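Local coordinates for TSC1 N-terminal domain (Chaetomium thermophilum, PDB 7A0M), which probably binds phosphoinositides of the lysosomal membrane as the N-terminal part of TSC1, bringing the TSC complex there to regulate mTORC1, at residues 332-337 with 395-400. Sequence-based numbering, arbitrary orientation.
Sequences GLYPIN and TRWLKS
The indole of Trp397 takes the carbonyl oxygen of Leu333 at its edge, in plane, with Trp397 CH2 3.7 Å from Leu333 O, while CB of the preceding Arg396 lies over the centre of one face. The Arg396 guanidinium, in turn, has Trp397 CZ2 3.2 Å above its plane, displaced toward the rim, and meets Leu333 O and Tyr334 CE2 at its edge. The arginine chain runs straight at chi2 and then bends at chi3 (-64°), which turns NE aside, and the guanidinium beyond it meets Leu333 O. Arg396 NH1 donates to Leu333 O at 2.9 Å, through a bent N-H...O angle of 134° and with the oxygen a little out of the guanidinium plane. Leu333 closes helix 323-333, and Tyr334, the one non-helical residue before helix 335-343, occupies its N-cap position. Within this all-helical domain, the short segment 395-398 thus reaches over the break between two consecutive helices, and the arginine's positive charge would be favourable beside a carbonyl at a helix C-terminus. An alanine at Arg396 would probably leave the Leu333 carbonyl without this donor and open a gap beside Tyr334 CE2 and against Trp397 CZ2. Beside the polar bond, Leu333 CD2 packs obliquely on Trp397 CH2 at 3.6 Å, and Ile405 of helix 402-410 also touches this leucine. The Tyr334 ring stands almost perpendicular to the guanidinium, at 88°, and the cation-pi attraction between them is long and at most weak. Although Tyr334 OH comes within 3.9 Å of Trp397 NE1, its hydrogen bond is made with the carbonyl of Pro260, a residue that Trp397 also touches.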
ATOM      1  N   GLY B 332      -5.311   7.416   7.161  1.00 44.23           N
ATOM      2  CA  GLY B 332      -6.382   7.803   6.260  1.00 29.38           C
ATOM      3  C   GLY B 332      -6.670   9.290   6.264  1.00 36.64           C
ATOM      4  O   GLY B 332      -7.058   9.851   5.234  1.00 41.74           O
ATOM      5  N   LEU B 333      -6.488   9.948   7.409  1.00 39.11           N
ATOM      6  CA  LEU B 333      -6.833  11.358   7.551  1.00 41.91           C
ATOM      7  C   LEU B 333      -5.659  12.283   7.238  1.00 39.42           C
ATOM      8  O   LEU B 333      -5.822  13.267   6.511  1.00 38.33           O
ATOM      9  CB  LEU B 333      -7.362  11.629   8.962  1.00 38.64           C
ATOM     10  CG  LEU B 333      -8.673  10.919   9.306  1.00 40.42           C
ATOM     11  CD1 LEU B 333      -9.163  11.306  10.694  1.00 51.02           C
ATOM     12  CD2 LEU B 333      -9.727  11.223   8.256  1.00 39.45           C
ATOM     13  N   TYR B 334      -4.480  11.993   7.787  1.00 36.04           N
ATOM     14  CA  TYR B 334      -3.294  12.831   7.594  1.00 48.91           C
ATOM     15  C   TYR B 334      -2.094  11.942   7.295  1.00 47.60           C
ATOM     16  O   TYR B 334      -1.181  11.801   8.116  1.00 43.99           O
ATOM     17  CB  TYR B 334      -3.044  13.712   8.819  1.00 39.46           C
ATOM     18  CG  TYR B 334      -4.113  14.757   9.037  1.00 47.30           C
ATOM     19  CD1 TYR B 334      -5.240  14.478   9.801  1.00 31.32           C
ATOM     20  CD2 TYR B 334      -4.001  16.021   8.474  1.00 31.87           C
ATOM     21  CE1 TYR B 334      -6.222  15.428   9.999  1.00 36.30           C
ATOM     22  CE2 TYR B 334      -4.978  16.978   8.666  1.00 33.60           C
ATOM     23  CZ  TYR B 334      -6.085  16.677   9.430  1.00 39.15           C
ATOM     24  OH  TYR B 334      -7.061  17.628   9.624  1.00 52.51           O
ATOM     25  N   PRO B 335      -2.067  11.321   6.111  1.00 41.66           N
ATOM     26  CA  PRO B 335      -0.954  10.406   5.796  1.00 45.42           C
ATOM     27  C   PRO B 335       0.398  11.090   5.707  1.00 31.71           C
ATOM     28  O   PRO B 335       1.384  10.568   6.241  1.00 44.90           O
ATOM     29  CB  PRO B 335      -1.372   9.812   4.444  1.00 38.99           C
ATOM     30  CG  PRO B 335      -2.262  10.851   3.846  1.00 39.84           C
ATOM     31  CD  PRO B 335      -3.023  11.433   4.998  1.00 43.38           C
ATOM     32  N   ILE B 336       0.475  12.244   5.042  1.00 42.09           N
ATOM     33  CA  ILE B 336       1.765  12.898   4.834  1.00 44.34           C
ATOM     34  C   ILE B 336       2.364  13.337   6.165  1.00 53.48           C
ATOM     35  O   ILE B 336       3.571  13.189   6.399  1.00 50.80           O
ATOM     36  CB  ILE B 336       1.613  14.079   3.859  1.00 47.55           C
ATOM     37  CG1 ILE B 336       1.016  13.595   2.536  1.00 45.41           C
ATOM     38  CG2 ILE B 336       2.956  14.751   3.621  1.00 41.09           C
ATOM     39  CD1 ILE B 336       0.743  14.705   1.547  1.00 40.58           C
ATOM     40  N   ASN B 337       1.536  13.882   7.058  1.00 47.09           N
ATOM     41  CA  ASN B 337       2.023  14.240   8.386  1.00 37.34           C
ATOM     42  C   ASN B 337       2.336  13.005   9.223  1.00 37.49           C
ATOM     43  O   ASN B 337       3.264  13.033  10.040  1.00 47.33           O
ATOM     44  CB  ASN B 337       1.004  15.126   9.102  1.00 42.32           C
ATOM     45  CG  ASN B 337       1.013  16.552   8.589  1.00 47.73           C
ATOM     46  OD1 ASN B 337       1.685  17.420   9.147  1.00 49.61           O
ATOM     47  ND2 ASN B 337       0.268  16.801   7.518  1.00 41.93           N
ATOM     48  N   THR B 395     -10.961  21.322   1.968  1.00 69.28           N
ATOM     49  CA  THR B 395     -11.975  20.869   1.017  1.00 75.11           C
ATOM     50  C   THR B 395     -12.287  19.384   1.167  1.00 68.26           C
ATOM     51  O   THR B 395     -13.433  18.970   0.950  1.00 75.07           O
ATOM     52  CB  THR B 395     -11.534  21.177  -0.416  1.00 79.83           C
ATOM     53  OG1 THR B 395     -11.131  22.551  -0.516  1.00 82.69           O
ATOM     54  CG2 THR B 395     -12.643  20.877  -1.418  1.00 86.78           C
ATOM     55  N   ARG B 396     -11.287  18.573   1.522  1.00 59.56           N
ATOM     56  CA  ARG B 396     -11.504  17.146   1.748  1.00 63.69           C
ATOM     57  C   ARG B 396     -12.693  16.887   2.668  1.00 64.34           C
ATOM     58  O   ARG B 396     -13.463  15.942   2.460  1.00 71.07           O
ATOM     59  CB  ARG B 396     -10.243  16.523   2.347  1.00 52.25           C
ATOM     60  CG  ARG B 396      -9.119  16.259   1.362  1.00 65.77           C
ATOM     61  CD  ARG B 396      -7.910  15.693   2.091  1.00 69.15           C
ATOM     62  NE  ARG B 396      -7.352  16.659   3.035  1.00 65.05           N
ATOM     63  CZ  ARG B 396      -6.609  16.336   4.089  1.00 63.42           C
ATOM     64  NH1 ARG B 396      -6.338  15.063   4.345  1.00 70.24           N
ATOM     65  NH2 ARG B 396      -6.144  17.282   4.892  1.00 58.86           N
ATOM     66  N   TRP B 397     -12.855  17.719   3.693  1.00 55.73           N
ATOM     67  CA  TRP B 397     -13.808  17.484   4.767  1.00 54.34           C
ATOM     68  C   TRP B 397     -15.165  18.150   4.558  1.00 69.48           C
ATOM     69  O   TRP B 397     -16.096  17.856   5.317  1.00 76.60           O
ATOM     70  CB  TRP B 397     -13.210  17.956   6.097  1.00 55.00           C
ATOM     71  CG  TRP B 397     -11.752  17.600   6.265  1.00 68.49           C
ATOM     72  CD1 TRP B 397     -10.724  18.463   6.524  1.00 68.98           C
ATOM     73  CD2 TRP B 397     -11.162  16.294   6.173  1.00 68.31           C
ATOM     74  NE1 TRP B 397      -9.537  17.776   6.609  1.00 69.77           N
ATOM     75  CE2 TRP B 397      -9.778  16.445   6.395  1.00 65.73           C
ATOM     76  CE3 TRP B 397     -11.670  15.015   5.925  1.00 63.47           C
ATOM     77  CZ2 TRP B 397      -8.898  15.364   6.379  1.00 57.97           C
ATOM     78  CZ3 TRP B 397     -10.794  13.944   5.911  1.00 65.64           C
ATOM     79  CH2 TRP B 397      -9.424  14.126   6.135  1.00 51.07           C
ATOM     80  N   LEU B 398     -15.305  19.042   3.574  1.00 72.48           N
ATOM     81  CA  LEU B 398     -16.546  19.803   3.436  1.00 83.15           C
ATOM     82  C   LEU B 398     -17.737  18.903   3.120  1.00 97.68           C
ATOM     83  O   LEU B 398     -18.741  18.908   3.840  1.00 99.36           O
ATOM     84  CB  LEU B 398     -16.380  20.848   2.331  1.00 77.62           C
ATOM     85  CG  LEU B 398     -15.458  22.042   2.567  1.00 82.38           C
ATOM     86  CD1 LEU B 398     -15.396  22.903   1.317  1.00 83.50           C
ATOM     87  CD2 LEU B 398     -15.943  22.854   3.749  1.00 86.93           C
ATOM     88  N   LYS B 399     -17.643  18.112   2.046  1.00110.58           N
ATOM     89  CA  LYS B 399     -18.775  17.286   1.634  1.00119.17           C
ATOM     90  C   LYS B 399     -18.845  15.957   2.371  1.00120.23           C
ATOM     91  O   LYS B 399     -19.868  15.273   2.272  1.00123.27           O
ATOM     92  CB  LYS B 399     -18.771  17.020   0.126  1.00123.05           C
ATOM     93  CG  LYS B 399     -18.961  18.268  -0.726  1.00125.87           C
ATOM     94  CD  LYS B 399     -18.960  17.940  -2.212  1.00124.75           C
ATOM     95  CE  LYS B 399     -19.061  19.195  -3.058  1.00124.90           C
ATOM     96  NZ  LYS B 399     -19.183  18.872  -4.501  1.00126.01           N
ATOM     97  N   SER B 400     -17.799  15.566   3.092  1.00114.43           N
ATOM     98  CA  SER B 400     -17.710  14.199   3.579  1.00101.81           C
ATOM     99  C   SER B 400     -18.461  14.038   4.895  1.00 89.12           C
ATOM    100  O   SER B 400     -18.434  14.918   5.762  1.00 84.52           O
ATOM    101  CB  SER B 400     -16.246  13.804   3.774  1.00 97.74           C
ATOM    102  OG  SER B 400     -15.558  13.784   2.538  1.00102.16           O
TER